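Local coordinates for Nrps/pks (Streptomyces albus, PDB 4OPE), which probably catalyses chain-elongating decarboxylative condensation, as a ketosynthase domain of the "AT-less" modular polyketide synthase that assembles oxazolomycin, at residues S179-H184 / T268-G273; L221-R226 / G233-V238; A458-E463 / P569-R574. All coordinates share one frame; numbering follows the deposited sequence.

Interaction 1: S179-H184 / T268-G273; sequences SLTALH and TAVNHG
His184 and Thr181 on helix 179-184 face Val270 and Thr268 on strand 268-272, the two short axes approaching to 8.1 Å and running at 122° to each other. His184 carries the contact. Its CG stands anti to the backbone N (chi1 168°), which sends the imidazole out toward the strand. There ND1 pairs with Thr268 OG1 at 2.8 Å, a hydrogen bond lying near the ring plane in which either atom could be the donor. Val270 comes at the same ring from above: CG2 makes a CH-pi contact, 4.1 Å from the ring centroid and 27° off its normal, and CG1 sits nearer the rim, 3.9 Å from His184 CG. One polar edge and one greasy face thus hold the ring's rotation. On the other ring nitrogen, NE2 has a weak hydrogen bond to Asp194 of the second subunit, so the histidine links strand, helix and dimer interface. Thr181 and Leu183 add looser packing, and Thr181 OG1 bonds back to Thr174 and Ser177. The contact is wholly buried and belongs to the duplicated core of the thiolase fold, where a central helix of the N-terminal half packs against the first strand of the C-terminal half's sheet.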
# COMPACT_ATOMS: atom_id res chain seq x y z
N SER A 179 0.20 -9.11 3.39
CA SER A 179 -0.11 -10.09 2.34
C SER A 179 -1.58 -10.33 2.10
O SER A 179 -2.00 -10.45 0.94
CB SER A 179 0.53 -11.45 2.66
OG SER A 179 1.96 -11.36 2.55
N LEU A 180 -2.38 -10.47 3.16
CA LEU A 180 -3.82 -10.67 2.99
C LEU A 180 -4.49 -9.36 2.63
O LEU A 180 -5.50 -9.35 1.97
CB LEU A 180 -4.47 -11.27 4.21
CG LEU A 180 -3.89 -12.59 4.69
CD1 LEU A 180 -4.82 -13.20 5.72
CD2 LEU A 180 -3.66 -13.60 3.58
N THR A 181 -3.95 -8.25 3.07
CA THR A 181 -4.55 -7.00 2.65
C THR A 181 -4.40 -6.90 1.11
O THR A 181 -5.33 -6.47 0.41
CB THR A 181 -3.88 -5.80 3.31
OG1 THR A 181 -4.21 -5.78 4.69
CG2 THR A 181 -4.42 -4.58 2.76
N ALA A 182 -3.23 -7.30 0.61
CA ALA A 182 -3.01 -7.27 -0.80
C ALA A 182 -3.93 -8.27 -1.53
O ALA A 182 -4.54 -7.94 -2.58
CB ALA A 182 -1.54 -7.56 -1.08
N LEU A 183 -4.05 -9.47 -1.01
CA LEU A 183 -4.98 -10.40 -1.59
C LEU A 183 -6.33 -9.76 -1.72
O LEU A 183 -7.01 -9.98 -2.71
CB LEU A 183 -5.14 -11.67 -0.75
CG LEU A 183 -6.09 -12.72 -1.30
CD1 LEU A 183 -5.69 -13.22 -2.66
CD2 LEU A 183 -6.06 -13.89 -0.37
N HIS A 184 -6.73 -9.02 -0.70
CA HIS A 184 -8.03 -8.40 -0.67
C HIS A 184 -8.18 -7.33 -1.72
O HIS A 184 -9.17 -7.30 -2.40
CB HIS A 184 -8.31 -7.86 0.70
CG HIS A 184 -9.49 -6.96 0.78
ND1 HIS A 184 -10.76 -7.43 0.98
CD2 HIS A 184 -9.58 -5.61 0.75
CE1 HIS A 184 -11.60 -6.41 1.07
NE2 HIS A 184 -10.91 -5.29 0.93
N THR A 268 -13.02 -12.27 1.26
CA THR A 268 -11.95 -11.58 1.98
C THR A 268 -12.51 -10.39 2.75
O THR A 268 -13.49 -9.79 2.34
CB THR A 268 -10.80 -11.07 1.07
OG1 THR A 268 -11.30 -10.10 0.16
CG2 THR A 268 -10.21 -12.21 0.30
N ALA A 269 -11.85 -10.06 3.85
CA ALA A 269 -12.21 -8.89 4.58
C ALA A 269 -11.03 -8.27 5.33
O ALA A 269 -10.06 -8.98 5.75
CB ALA A 269 -13.33 -9.22 5.52
N VAL A 270 -11.10 -6.94 5.45
CA VAL A 270 -10.15 -6.15 6.22
C VAL A 270 -10.86 -5.13 7.09
O VAL A 270 -11.97 -4.69 6.81
CB VAL A 270 -9.06 -5.47 5.35
CG1 VAL A 270 -8.36 -6.51 4.49
CG2 VAL A 270 -9.65 -4.38 4.46
N ASN A 271 -10.20 -4.80 8.19
CA ASN A 271 -10.68 -3.74 9.08
C ASN A 271 -9.58 -3.27 10.03
O ASN A 271 -8.38 -3.53 9.83
CB ASN A 271 -11.94 -4.21 9.81
CG ASN A 271 -11.66 -5.14 10.98
OD1 ASN A 271 -10.58 -5.71 11.14
ND2 ASN A 271 -12.66 -5.29 11.83
N HIS A 272 -9.99 -2.57 11.07
CA HIS A 272 -9.05 -2.07 12.06
C HIS A 272 -9.62 -2.13 13.45
O HIS A 272 -10.83 -1.99 13.63
CB HIS A 272 -8.65 -0.62 11.75
CG HIS A 272 -7.43 -0.18 12.50
ND1 HIS A 272 -7.50 0.50 13.69
CD2 HIS A 272 -6.12 -0.33 12.23
CE1 HIS A 272 -6.27 0.76 14.11
NE2 HIS A 272 -5.42 0.26 13.25
N GLY A 273 -8.75 -2.28 14.44
CA GLY A 273 -9.19 -2.28 15.84
C GLY A 273 -9.92 -1.03 16.39
O GLY A 273 -10.59 -1.11 17.41

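Interaction 2: L221-R226 / G233-V238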
# COMPACT_ATOMS: atom_id res chain seq x y z
N LEU A 221 10.16 -9.76 21.15
CA LEU A 221 10.82 -11.02 20.85
C LEU A 221 10.56 -12.07 21.94
O LEU A 221 10.65 -11.79 23.12
CB LEU A 221 12.31 -10.80 20.70
CG LEU A 221 12.71 -9.78 19.63
CD1 LEU A 221 14.21 -9.64 19.62
CD2 LEU A 221 12.19 -10.16 18.23
N SER A 222 10.22 -13.29 21.56
CA SER A 222 10.11 -14.32 22.56
C SER A 222 11.53 -14.62 23.05
O SER A 222 12.47 -14.38 22.32
CB SER A 222 9.46 -15.57 21.99
OG SER A 222 10.16 -16.08 20.87
N THR A 223 11.68 -15.17 24.25
CA THR A 223 12.98 -15.41 24.86
C THR A 223 13.65 -16.72 24.40
O THR A 223 14.89 -16.83 24.42
CB THR A 223 12.91 -15.36 26.40
OG1 THR A 223 11.84 -16.17 26.85
CG2 THR A 223 12.62 -13.95 26.87
N ASP A 224 12.85 -17.71 23.97
CA ASP A 224 13.39 -18.92 23.31
C ASP A 224 13.51 -18.79 21.80
O ASP A 224 14.03 -19.63 21.15
CB ASP A 224 12.57 -20.15 23.67
CG ASP A 224 11.08 -20.02 23.31
OD1 ASP A 224 10.58 -18.93 22.84
OD2 ASP A 224 10.40 -21.04 23.52
N GLY A 225 13.04 -17.72 21.20
CA GLY A 225 13.11 -17.65 19.75
C GLY A 225 12.06 -18.52 19.07
O GLY A 225 12.28 -19.02 17.98
N ARG A 226 10.89 -18.68 19.71
CA ARG A 226 9.83 -19.43 19.13
C ARG A 226 8.50 -18.69 19.16
O ARG A 226 8.27 -17.81 19.99
CB ARG A 226 9.69 -20.77 19.83
CG ARG A 226 10.96 -21.61 19.88
CD ARG A 226 11.48 -22.03 18.50
NE ARG A 226 12.93 -21.80 18.39
CZ ARG A 226 13.85 -22.74 18.23
NH1 ARG A 226 15.12 -22.41 18.15
NH2 ARG A 226 13.49 -24.00 18.14
N GLY A 233 3.55 -21.05 27.89
CA GLY A 233 4.74 -20.22 28.09
C GLY A 233 5.28 -19.46 26.91
O GLY A 233 6.50 -19.16 26.84
N GLY A 234 4.40 -19.13 25.95
CA GLY A 234 4.80 -18.31 24.82
C GLY A 234 4.92 -16.87 25.29
O GLY A 234 3.95 -16.34 25.84
N ASP A 235 6.07 -16.25 25.05
CA ASP A 235 6.34 -14.88 25.53
C ASP A 235 6.84 -13.95 24.43
O ASP A 235 7.69 -13.08 24.68
CB ASP A 235 7.33 -14.90 26.71
CG ASP A 235 8.73 -15.35 26.31
OD1 ASP A 235 8.98 -15.57 25.12
OD2 ASP A 235 9.61 -15.47 27.18
N GLY A 236 6.28 -14.12 23.24
CA GLY A 236 6.61 -13.28 22.12
C GLY A 236 6.78 -14.06 20.83
O GLY A 236 6.46 -15.24 20.76
N TYR A 237 7.33 -13.43 19.80
CA TYR A 237 7.52 -14.14 18.55
C TYR A 237 8.95 -14.12 18.09
O TYR A 237 9.80 -13.58 18.74
CB TYR A 237 6.58 -13.58 17.48
CG TYR A 237 6.79 -12.14 17.10
CD1 TYR A 237 6.06 -11.15 17.70
CD2 TYR A 237 7.67 -11.77 16.09
CE1 TYR A 237 6.18 -9.83 17.33
CE2 TYR A 237 7.81 -10.43 15.72
CZ TYR A 237 7.04 -9.48 16.36
OH TYR A 237 7.14 -8.16 16.06
N VAL A 238 9.19 -14.75 16.97
CA VAL A 238 10.50 -14.70 16.33
C VAL A 238 10.37 -14.26 14.86
O VAL A 238 9.56 -14.78 14.12
CB VAL A 238 11.21 -16.06 16.48
CG1 VAL A 238 10.40 -17.18 15.91
CG2 VAL A 238 12.54 -16.03 15.78
O HOH W 1 12.66 -14.24 19.63
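Leu221 and Tyr237 form a single backbone bridge between two irregular segments, with Ser222 N donating to Tyr237 O at 2.9 Å, nearly straight at 170°. One residue on, the chains almost touch: the CA atoms of Ser222 and Gly236 are 3.7 Å apart, an approach that the missing side chain of Gly236 permits. Water 1 gives one hydrogen bond to Ser222 O and another to Tyr237 O, doubling the bridge. Asp235 grips the chain beyond it. Its OD1 takes the backbone N-H of Thr223 at 2.9 Å on the syn side, while OD2 faces Thr223 OG1 at a distance too short to be trusted in detail. The two side chains cross at about a right angle. Val238 closes the other end, its CG1 lying 3.3 Å from Gly225 O. Segment 221-226 also braces itself: Ser222 OG donates to Arg226 O, and Asp224 OD1 accepts from Arg226 N in an Asx turn. Asp224 OD2 forms a salt bridge with Arg228, and the Arg226 guanidinium one with Asp36. The Tyr237 ring meets that of His351 with planes about 60° apart; the GHAE sequence probably marks His351 as a catalytic histidine, and a glycine-rich loop before strand 242-250 is thus folded beside the probable ketosynthase active site.

Interaction 3: A458-E463 / P569-R574; sequences AERLHE and PFARER
Arg460 reaches from the helix to the backbone of Pro569, its NH1 donating to Pro569 O at 3.0 Å with an angle of 147° at the hydrogen. The Arg460 side chain bends at both chi2 and chi3, which folds the guanidinium back along the 569-571 backbone; Ala571 CA then lies over one of its faces, 3.8 Å above the plane, and Ala571 CB is 3.8 Å from NE. Glu463 approaches the same proline from the next turn. Its OE1 rests 3.4 Å from Pro569 CB, and the two side chains slide past each other in opposite directions, with Pro569 CG packed 3.6 Å from the carbonyl O of Arg460. Beyond the proline, Glu463 OE2 forms a salt bridge to Arg572 NH2 at 3.0 Å, the carboxylate and guanidinium planes 32° apart.

The helix belongs to the α/β domain flanking the ketosynthase core, and segment 569-574 to a YPFARERCW stretch, consistent with the linker that in modular polyketide synthases runs back over that core. If so, the contact clips the returning chain to the flanking domain.

What positions these groups is a charged network. Arg460 NH1 is shared between Pro569 O and Glu463 OE1, which uses its anti lone pair, while NH2 is held by Glu459 OE1 at 2.9 Å; both carboxylate partners lie near the guanidinium plane and would fix its rotation. Water 2 donates to Glu459 OE1 and, weakly, to Glu573 OE1. Farther out, Ala571 N bonds to Asp77, and Phe570 turns away from the helix into an aromatic cluster, meeting Phe80, Tyr568 and Trp103 edge-to-face. Glu573 pairs through its backbone with Phe76, in the small antiparallel ladder of strands 573-574 and 75-76.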
# COMPACT_ATOMS: atom_id res chain seq x y z
N ALA A 458 23.96 -21.62 -21.32
CA ALA A 458 24.31 -23.02 -21.21
C ALA A 458 24.43 -23.54 -19.79
O ALA A 458 24.05 -24.66 -19.50
CB ALA A 458 25.59 -23.31 -21.99
N GLU A 459 25.01 -22.74 -18.92
CA GLU A 459 25.18 -23.07 -17.51
C GLU A 459 23.77 -23.11 -16.85
O GLU A 459 23.48 -23.99 -16.07
CB GLU A 459 26.10 -22.02 -16.90
CG GLU A 459 26.69 -22.31 -15.53
CD GLU A 459 27.42 -21.08 -14.93
OE1 GLU A 459 26.77 -20.15 -14.37
OE2 GLU A 459 28.67 -21.07 -14.99
N ARG A 460 22.88 -22.19 -17.19
CA ARG A 460 21.51 -22.24 -16.67
C ARG A 460 20.74 -23.47 -17.13
O ARG A 460 19.95 -24.02 -16.39
CB ARG A 460 20.70 -21.02 -17.10
CG ARG A 460 21.20 -19.67 -16.59
CD ARG A 460 21.13 -19.56 -15.08
NE ARG A 460 22.46 -19.76 -14.55
CZ ARG A 460 22.82 -20.68 -13.68
NH1 ARG A 460 21.93 -21.47 -13.12
NH2 ARG A 460 24.08 -20.81 -13.36
N LEU A 461 20.94 -23.86 -18.39
CA LEU A 461 20.24 -25.01 -18.99
C LEU A 461 20.74 -26.27 -18.37
O LEU A 461 20.02 -27.24 -18.20
CB LEU A 461 20.56 -25.09 -20.46
CG LEU A 461 19.83 -26.13 -21.28
CD1 LEU A 461 18.37 -25.95 -21.02
CD2 LEU A 461 20.11 -25.91 -22.75
N HIS A 462 22.01 -26.26 -18.07
CA HIS A 462 22.62 -27.34 -17.38
C HIS A 462 21.98 -27.58 -16.01
O HIS A 462 21.59 -28.71 -15.72
CB HIS A 462 24.14 -27.11 -17.21
CG HIS A 462 24.80 -28.25 -16.53
ND1 HIS A 462 25.37 -29.30 -17.22
CD2 HIS A 462 24.85 -28.58 -15.22
CE1 HIS A 462 25.78 -30.21 -16.36
NE2 HIS A 462 25.48 -29.80 -15.14
N GLU A 463 21.89 -26.54 -15.18
CA GLU A 463 21.26 -26.67 -13.86
C GLU A 463 19.84 -27.16 -14.01
O GLU A 463 19.42 -28.13 -13.38
CB GLU A 463 21.22 -25.34 -13.12
CG GLU A 463 22.10 -25.23 -11.88
CD GLU A 463 21.54 -24.25 -10.85
OE1 GLU A 463 21.29 -23.07 -11.18
OE2 GLU A 463 21.35 -24.67 -9.69
N PRO A 569 16.11 -22.06 -12.76
CA PRO A 569 17.21 -21.88 -11.84
C PRO A 569 18.03 -20.61 -12.11
O PRO A 569 19.03 -20.64 -12.77
CB PRO A 569 18.05 -23.13 -12.06
CG PRO A 569 17.84 -23.48 -13.49
CD PRO A 569 16.47 -22.96 -13.87
N PHE A 570 17.61 -19.50 -11.54
CA PHE A 570 18.29 -18.24 -11.73
C PHE A 570 19.75 -18.34 -11.36
O PHE A 570 20.15 -19.15 -10.54
CB PHE A 570 17.63 -17.16 -10.89
CG PHE A 570 16.31 -16.72 -11.44
CD1 PHE A 570 16.25 -15.96 -12.59
CD2 PHE A 570 15.14 -17.12 -10.83
CE1 PHE A 570 15.02 -15.56 -13.11
CE2 PHE A 570 13.93 -16.73 -11.33
CZ PHE A 570 13.85 -15.93 -12.47
N ALA A 571 20.55 -17.49 -11.97
CA ALA A 571 21.94 -17.41 -11.61
C ALA A 571 21.96 -16.84 -10.23
O ALA A 571 21.09 -16.03 -9.91
CB ALA A 571 22.70 -16.49 -12.55
N ARG A 572 22.96 -17.23 -9.44
CA ARG A 572 23.16 -16.69 -8.10
C ARG A 572 24.42 -15.82 -7.97
O ARG A 572 25.40 -16.26 -7.36
CB ARG A 572 23.19 -17.81 -7.09
CG ARG A 572 21.86 -18.50 -7.00
CD ARG A 572 21.96 -19.77 -6.21
NE ARG A 572 22.17 -20.89 -7.11
CZ ARG A 572 22.79 -22.02 -6.78
NH1 ARG A 572 23.29 -22.21 -5.55
NH2 ARG A 572 22.92 -22.97 -7.71
N GLU A 573 24.37 -14.60 -8.51
CA GLU A 573 25.40 -13.58 -8.30
C GLU A 573 25.11 -12.87 -6.98
O GLU A 573 23.98 -12.41 -6.74
CB GLU A 573 25.42 -12.53 -9.41
CG GLU A 573 25.40 -13.06 -10.85
CD GLU A 573 26.61 -13.92 -11.20
OE1 GLU A 573 26.44 -14.93 -11.95
OE2 GLU A 573 27.72 -13.57 -10.74
N ARG A 574 26.14 -12.77 -6.14
CA ARG A 574 26.11 -12.00 -4.92
C ARG A 574 25.88 -10.53 -5.27
O ARG A 574 26.55 -9.97 -6.11
CB ARG A 574 27.42 -12.22 -4.17
CG ARG A 574 27.60 -11.32 -2.99
CD ARG A 574 28.56 -11.88 -1.93
NE ARG A 574 28.51 -11.01 -0.77
CZ ARG A 574 27.75 -11.21 0.29
NH1 ARG A 574 27.77 -10.32 1.27
NH2 ARG A 574 26.96 -12.27 0.39
O HOH W 2 26.45 -18.34 -12.17

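How the interactions relate
Interactions 1 and 2 both belong to the ketosynthase core, their centres 26 Å apart and their nearest atoms about 14 Å apart. In sequence, 221-226 and 233-238 fall between the two halves of interaction 1. They probably flank the active site differently: helix 178-192 of interaction 1 begins within the TMCSSS sequence, whose cysteine is probably the nucleophile, whereas interaction 2 abuts His351. Interaction 3 lies across the chain's centre from interaction 1, its centre 37 Å from that of interaction 1 and 38 Å from that of interaction 2. It touches neither, and joins the flanking domain to what is probably the returning C-terminal linker, away from the second subunit that borders interaction 1.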